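Local coordinates for protein FimX (Pseudomonas aeruginosa PAO1, PDB 3HV9), which belongs to the EAL-domain family, represented here by its EAL domain, which has a TIM-barrel-like alpha/beta fold, at residues A[11-16]-A[55-60]; A[48-53]-A[102-107]. All coordinates share one frame; numbering follows the deposited sequence.

Interaction 1 of 2, residues A[11-16]-A[55-60]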
loop_
_atom_site.group_PDB
_atom_site.type_symbol
_atom_site.label_atom_id
_atom_site.label_comp_id
_atom_site.label_asym_id
_atom_site.label_seq_id
_atom_site.Cartn_x
_atom_site.Cartn_y
_atom_site.Cartn_z
ATOM N N ALA A 11 15.073 25.493 9.889
ATOM C CA ALA A 11 14.483 25.497 8.551
ATOM C C ALA A 11 13.141 24.769 8.539
ATOM O O ALA A 11 12.163 25.265 7.977
ATOM C CB ALA A 11 15.435 24.871 7.537
ATOM N N ALA A 12 13.105 23.594 9.163
ATOM C CA ALA A 12 11.868 22.816 9.292
ATOM C C ALA A 12 10.775 23.616 9.995
ATOM O O ALA A 12 9.602 23.589 9.595
ATOM C CB ALA A 12 12.131 21.494 10.045
ATOM N N GLN A 13 11.151 24.320 11.056
ATOM C CA GLN A 13 10.202 25.171 11.774
ATOM C C GLN A 13 9.637 26.243 10.829
ATOM O O GLN A 13 8.507 26.690 10.985
ATOM C CB GLN A 13 10.890 25.810 12.990
ATOM C CG GLN A 13 9.975 26.626 13.894
ATOM C CD GLN A 13 9.265 25.786 14.943
ATOM O OE1 GLN A 13 9.738 24.713 15.331
ATOM N NE2 GLN A 13 8.119 26.276 15.412
ATOM N N ARG A 14 10.430 26.623 9.830
ATOM C CA ARG A 14 10.043 27.636 8.846
ATOM C C ARG A 14 9.131 27.097 7.749
ATOM O O ARG A 14 8.708 27.852 6.883
ATOM C CB ARG A 14 11.293 28.177 8.148
ATOM C CG ARG A 14 11.861 29.475 8.681
ATOM C CD ARG A 14 13.062 29.912 7.816
ATOM N NE ARG A 14 14.350 29.618 8.450
ATOM C CZ ARG A 14 15.333 28.930 7.879
ATOM N NH1 ARG A 14 15.193 28.443 6.648
ATOM N NH2 ARG A 14 16.462 28.727 8.542
ATOM N N GLY A 15 8.882 25.792 7.727
ATOM C CA GLY A 15 8.040 25.234 6.680
ATOM C C GLY A 15 8.776 24.797 5.416
ATOM O O GLY A 15 8.166 24.474 4.394
ATOM N N ASP A 16 10.098 24.779 5.479
ATOM C CA ASP A 16 10.889 24.198 4.400
ATOM C C ASP A 16 10.666 22.680 4.427
ATOM O O ASP A 16 11.211 21.970 5.281
ATOM C CB ASP A 16 12.351 24.537 4.642
ATOM C CG ASP A 16 13.270 23.932 3.615
ATOM O OD1 ASP A 16 14.395 24.443 3.501
ATOM O OD2 ASP A 16 12.887 22.956 2.937
ATOM N N LEU A 55 4.278 14.945 9.952
ATOM C CA LEU A 55 3.984 16.045 10.851
ATOM C C LEU A 55 5.117 17.045 10.778
ATOM O O LEU A 55 6.281 16.654 10.699
ATOM C CB LEU A 55 3.825 15.557 12.289
ATOM C CG LEU A 55 2.560 14.761 12.637
ATOM C CD1 LEU A 55 1.339 15.411 12.059
ATOM C CD2 LEU A 55 2.686 13.365 12.109
ATOM N N ASN A 56 4.778 18.333 10.758
ATOM C CA ASN A 56 5.793 19.363 10.916
ATOM C C ASN A 56 6.120 19.550 12.385
ATOM O O ASN A 56 5.458 18.967 13.241
ATOM C CB ASN A 56 5.370 20.678 10.276
ATOM C CG ASN A 56 4.236 21.353 11.014
ATOM O OD1 ASN A 56 3.960 21.057 12.178
ATOM N ND2 ASN A 56 3.582 22.286 10.338
ATOM N N PRO A 57 7.167 20.330 12.682
ATOM C CA PRO A 57 7.589 20.434 14.080
ATOM C C PRO A 57 6.470 20.912 15.000
ATOM O O PRO A 57 6.425 20.515 16.157
ATOM C CB PRO A 57 8.727 21.443 14.015
ATOM C CG PRO A 57 9.355 21.174 12.661
ATOM C CD PRO A 57 8.181 20.870 11.756
ATOM N N GLN A 58 5.559 21.733 14.503
ATOM C CA GLN A 58 4.489 22.193 15.374
ATOM C C GLN A 58 3.302 21.230 15.404
ATOM O O GLN A 58 2.209 21.599 15.805
ATOM C CB GLN A 58 4.057 23.639 15.075
ATOM C CG GLN A 58 4.028 24.036 13.625
ATOM C CD GLN A 58 5.378 24.503 13.123
ATOM O OE1 GLN A 58 5.857 25.582 13.478
ATOM N NE2 GLN A 58 5.990 23.696 12.275
ATOM N N GLY A 59 3.526 19.993 14.978
ATOM C CA GLY A 59 2.535 18.952 15.170
ATOM C C GLY A 59 1.409 18.934 14.157
ATOM O O GLY A 59 0.499 18.104 14.238
ATOM N N GLN A 60 1.451 19.836 13.189
ATOM C CA GLN A 60 0.418 19.813 12.168
ATOM C C GLN A 60 0.858 18.976 10.959
ATOM O O GLN A 60 2.044 18.860 10.645
ATOM C CB GLN A 60 -0.077 21.232 11.809
ATOM C CG GLN A 60 0.715 21.987 10.739
ATOM C CD GLN A 60 0.471 23.510 10.768
ATOM O OE1 GLN A 60 -0.323 24.052 9.982
ATOM N NE2 GLN A 60 1.156 24.198 11.681
#

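Interaction 2 of 2, residues A[48-53]-A[102-107]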
loop_
_atom_site.group_PDB
_atom_site.type_symbol
_atom_site.label_atom_id
_atom_site.label_comp_id
_atom_site.label_asym_id
_atom_site.label_seq_id
_atom_site.Cartn_x
_atom_site.Cartn_y
_atom_site.Cartn_z
ATOM N N TYR A 48 -4.142 -4.986 6.765
ATOM C CA TYR A 48 -4.154 -3.530 6.800
ATOM C C TYR A 48 -3.279 -2.952 5.711
ATOM O O TYR A 48 -2.191 -3.473 5.437
ATOM C CB TYR A 48 -3.576 -3.027 8.095
ATOM C CG TYR A 48 -4.400 -3.236 9.336
ATOM C CD1 TYR A 48 -5.260 -2.239 9.785
ATOM C CD2 TYR A 48 -4.275 -4.396 10.098
ATOM C CE1 TYR A 48 -6.000 -2.393 10.956
ATOM C CE2 TYR A 48 -5.004 -4.564 11.281
ATOM C CZ TYR A 48 -5.862 -3.553 11.698
ATOM O OH TYR A 48 -6.595 -3.674 12.844
ATOM N N GLU A 49 -3.740 -1.859 5.108
ATOM C CA GLU A 49 -2.899 -1.069 4.213
ATOM C C GLU A 49 -2.242 -0.001 5.062
ATOM O O GLU A 49 -2.902 0.613 5.905
ATOM C CB GLU A 49 -3.728 -0.401 3.116
ATOM C CG GLU A 49 -2.882 0.374 2.092
ATOM C CD GLU A 49 -3.734 1.159 1.113
ATOM O OE1 GLU A 49 -4.977 1.172 1.292
ATOM O OE2 GLU A 49 -3.168 1.754 0.165
ATOM N N VAL A 50 -0.943 0.209 4.875
ATOM C CA VAL A 50 -0.286 1.297 5.592
ATOM C C VAL A 50 -0.206 2.588 4.781
ATOM O O VAL A 50 -0.027 2.588 3.563
ATOM C CB VAL A 50 1.032 0.876 6.329
ATOM C CG1 VAL A 50 1.428 -0.527 5.980
ATOM C CG2 VAL A 50 2.157 1.892 6.141
ATOM N N LEU A 51 -0.434 3.688 5.482
ATOM C CA LEU A 51 -0.544 5.002 4.866
ATOM C C LEU A 51 0.408 5.938 5.598
ATOM O O LEU A 51 0.604 5.831 6.807
ATOM C CB LEU A 51 -1.985 5.509 4.961
ATOM C CG LEU A 51 -3.060 4.682 4.228
ATOM C CD1 LEU A 51 -4.438 5.271 4.454
ATOM C CD2 LEU A 51 -2.797 4.591 2.725
ATOM N N LEU A 52 1.042 6.826 4.862
ATOM C CA LEU A 52 2.077 7.631 5.462
ATOM C C LEU A 52 1.576 9.055 5.659
ATOM O O LEU A 52 0.945 9.627 4.770
ATOM C CB LEU A 52 3.323 7.621 4.568
ATOM C CG LEU A 52 4.494 8.448 5.097
ATOM C CD1 LEU A 52 5.095 7.815 6.329
ATOM C CD2 LEU A 52 5.531 8.635 4.031
ATOM N N ARG A 53 1.848 9.608 6.833
ATOM C CA ARG A 53 1.646 11.032 7.084
ATOM C C ARG A 53 2.922 11.655 7.642
ATOM O O ARG A 53 3.727 10.982 8.295
ATOM C CB ARG A 53 0.497 11.248 8.067
ATOM C CG ARG A 53 -0.856 10.653 7.589
ATOM C CD ARG A 53 -1.448 11.383 6.360
ATOM N NE ARG A 53 -2.788 10.888 6.012
ATOM C CZ ARG A 53 -3.029 10.011 5.040
ATOM N NH1 ARG A 53 -2.025 9.539 4.305
ATOM N NH2 ARG A 53 -4.271 9.603 4.800
ATOM N N THR A 102 -1.572 -10.738 11.512
ATOM C CA THR A 102 -1.628 -9.518 10.724
ATOM C C THR A 102 -0.717 -9.466 9.497
ATOM O O THR A 102 0.372 -10.009 9.489
ATOM C CB THR A 102 -1.565 -8.248 11.586
ATOM O OG1 THR A 102 -0.866 -7.205 10.886
ATOM C CG2 THR A 102 -0.911 -8.531 12.891
ATOM N N LYS A 103 -1.210 -8.809 8.454
ATOM C CA LYS A 103 -0.501 -8.686 7.194
ATOM C C LYS A 103 -0.629 -7.233 6.729
ATOM O O LYS A 103 -1.703 -6.648 6.843
ATOM C CB LYS A 103 -1.125 -9.624 6.167
ATOM C CG LYS A 103 -0.440 -9.602 4.827
ATOM C CD LYS A 103 -1.136 -10.518 3.842
ATOM C CE LYS A 103 -1.046 -11.969 4.268
ATOM N NZ LYS A 103 -1.435 -12.827 3.113
ATOM N N LEU A 104 0.456 -6.648 6.225
ATOM C CA LEU A 104 0.454 -5.246 5.832
ATOM C C LEU A 104 0.735 -5.048 4.362
ATOM O O LEU A 104 1.690 -5.597 3.828
ATOM C CB LEU A 104 1.477 -4.437 6.627
ATOM C CG LEU A 104 1.356 -4.440 8.149
ATOM C CD1 LEU A 104 2.461 -3.585 8.772
ATOM C CD2 LEU A 104 -0.022 -3.940 8.561
ATOM N N PHE A 105 -0.100 -4.231 3.726
ATOM C CA PHE A 105 0.101 -3.800 2.354
ATOM C C PHE A 105 0.911 -2.499 2.392
ATOM O O PHE A 105 0.488 -1.511 2.991
ATOM C CB PHE A 105 -1.267 -3.566 1.681
ATOM C CG PHE A 105 -2.010 -4.840 1.363
ATOM C CD1 PHE A 105 -2.246 -5.212 0.053
ATOM C CD2 PHE A 105 -2.448 -5.666 2.372
ATOM C CE1 PHE A 105 -2.911 -6.387 -0.246
ATOM C CE2 PHE A 105 -3.118 -6.850 2.091
ATOM C CZ PHE A 105 -3.362 -7.208 0.776
ATOM N N VAL A 106 2.071 -2.494 1.752
ATOM C CA VAL A 106 2.983 -1.356 1.838
ATOM C C VAL A 106 3.236 -0.816 0.431
ATOM O O VAL A 106 3.493 -1.577 -0.506
ATOM C CB VAL A 106 4.331 -1.768 2.519
ATOM C CG1 VAL A 106 5.318 -0.598 2.565
ATOM C CG2 VAL A 106 4.082 -2.301 3.922
ATOM N N HIS A 107 3.147 0.497 0.281
ATOM C CA HIS A 107 3.338 1.123 -1.016
ATOM C C HIS A 107 4.809 1.196 -1.366
ATOM O O HIS A 107 5.661 1.428 -0.510
ATOM C CB HIS A 107 2.811 2.565 -1.017
ATOM C CG HIS A 107 1.368 2.700 -0.643
ATOM N ND1 HIS A 107 0.696 3.908 -0.691
ATOM C CD2 HIS A 107 0.461 1.787 -0.215
ATOM C CE1 HIS A 107 -0.552 3.732 -0.305
ATOM N NE2 HIS A 107 -0.724 2.455 -0.008
HETATM O O HOH W 1 2.586 2.229 2.365
#

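Interaction 1 of 2, residues A[11-16]-A[55-60]
Gln13 leans out to the turn at Pro57 and Gln58 because its CG stands anti to the backbone N (chi1 -175°) and its chain bends at chi2. Gln58 also bends at chi2, and the two amides meet obliquely, their planes 56° apart. Gln13 NE2 comes to 3.1 Å from Gln58 OE1, but the angle is too poor for a hydrogen bond. The Pro57 ring carries the apolar part: its CG lies 3.8 Å from Ala12 CB, while its CB edges past Gln13 OE1 at 3.7 Å. Small Ala12 lets the ring come close to the helix backbone, and its methyl also packs on Ile20 and Gln23 of helix 17-24. Proline, with phi near -57°, suits the second position of the type I turn from Asn56 to Gly59, closed by Gly59 N to Asn56 O at 2.8 Å. Asn56 OD1 accepts Gln60 N at 3.0 Å, from above the carbonyl plane. Positive phi favours glycine at Gly59 and at Gly15, the first residue to leave helical angles after the helix, where a side chain would run into the preceding carbonyl O. In this small, largely solvent-facing contact a proline-containing beta turn touches the last turn of a helix closed by a Schellman motif.

Interaction 2 of 2, residues A[48-53]-A[102-107]
The imidazole of His107 has Val50 O over one face, 3.6 Å above its plane and offset toward the rim, and the carboxylate of Glu49 at its edge. His107 NE2 donates to Glu49 OE2; the modelled 2.5 Å is doubtfully short at this resolution. The carboxylate is met on its anti side and is turned 44° from the ring. Glutamate suits this place because its extended chain, with CG anti to the backbone N (chi1 -176°), is long enough to carry the carboxylate to the ring edge of His107 on the next strand. Its charge has further partners: Lys190, by a salt bridge, and Gln245 hold OE1, while Gln139 and a bound glycerol meet OE2. The edge of the Phe105 ring lies near Tyr48 O, and Phe188 meets this ring edge-to-face.

Parallel strand pairing supplies the frame. Tyr48 N donates to Lys103 O, Tyr48 O accepts Phe105 N at 2.8 Å, and Val50 N donates to Phe105 O at 2.9 Å, nearly straight. The two segments run 40° apart, and beyond that last bond the next link is through a water that accepts from His107 N and donates to Val50 O. On the sheet face carrying Tyr48 and Leu104, Leu104 CD2 packs 3.7 Å from Tyr48 CB. Val50 sets CG1 3.8 Å from Val106 CG2, the two valines lying side by side and pointing the same way; their branched shape suits this buried strand pair.

These strands belong to the TIM-barrel-like sheet of EAL domains, and Glu49-Val50-Leu51 stands where the family has its Glu-Ala-Leu signature. Strand 46-54 is flanked by antiparallel strand 30-39 and parallel strand 102-107, which passes the sheet on to strand 136-141; helix 77-97 packs on Val50 and Thr102, while Met256 lies against Tyr48 and Leu104.

How the interactions relate
The two contacts share strand 46-54: interaction 2 uses most of it, and interaction 1 takes up the chain where it leaves the strand and turns toward helix 64-73. Their segments alternate along the sequence, 11-16, 48-53, 55-60 and 102-107, with 53 and 55 separated by a single residue. Even so, their centres are about 25 Å apart. Interaction 2 lies about 5 Å from the centre of the chain, within the sheet of the EAL domain, whereas interaction 1 lies about 26 Å from it, beside helices 4-13 and 17-24. One strand therefore leads from the buried middle of the domain to a peripheral turn that meets the N-terminal helix.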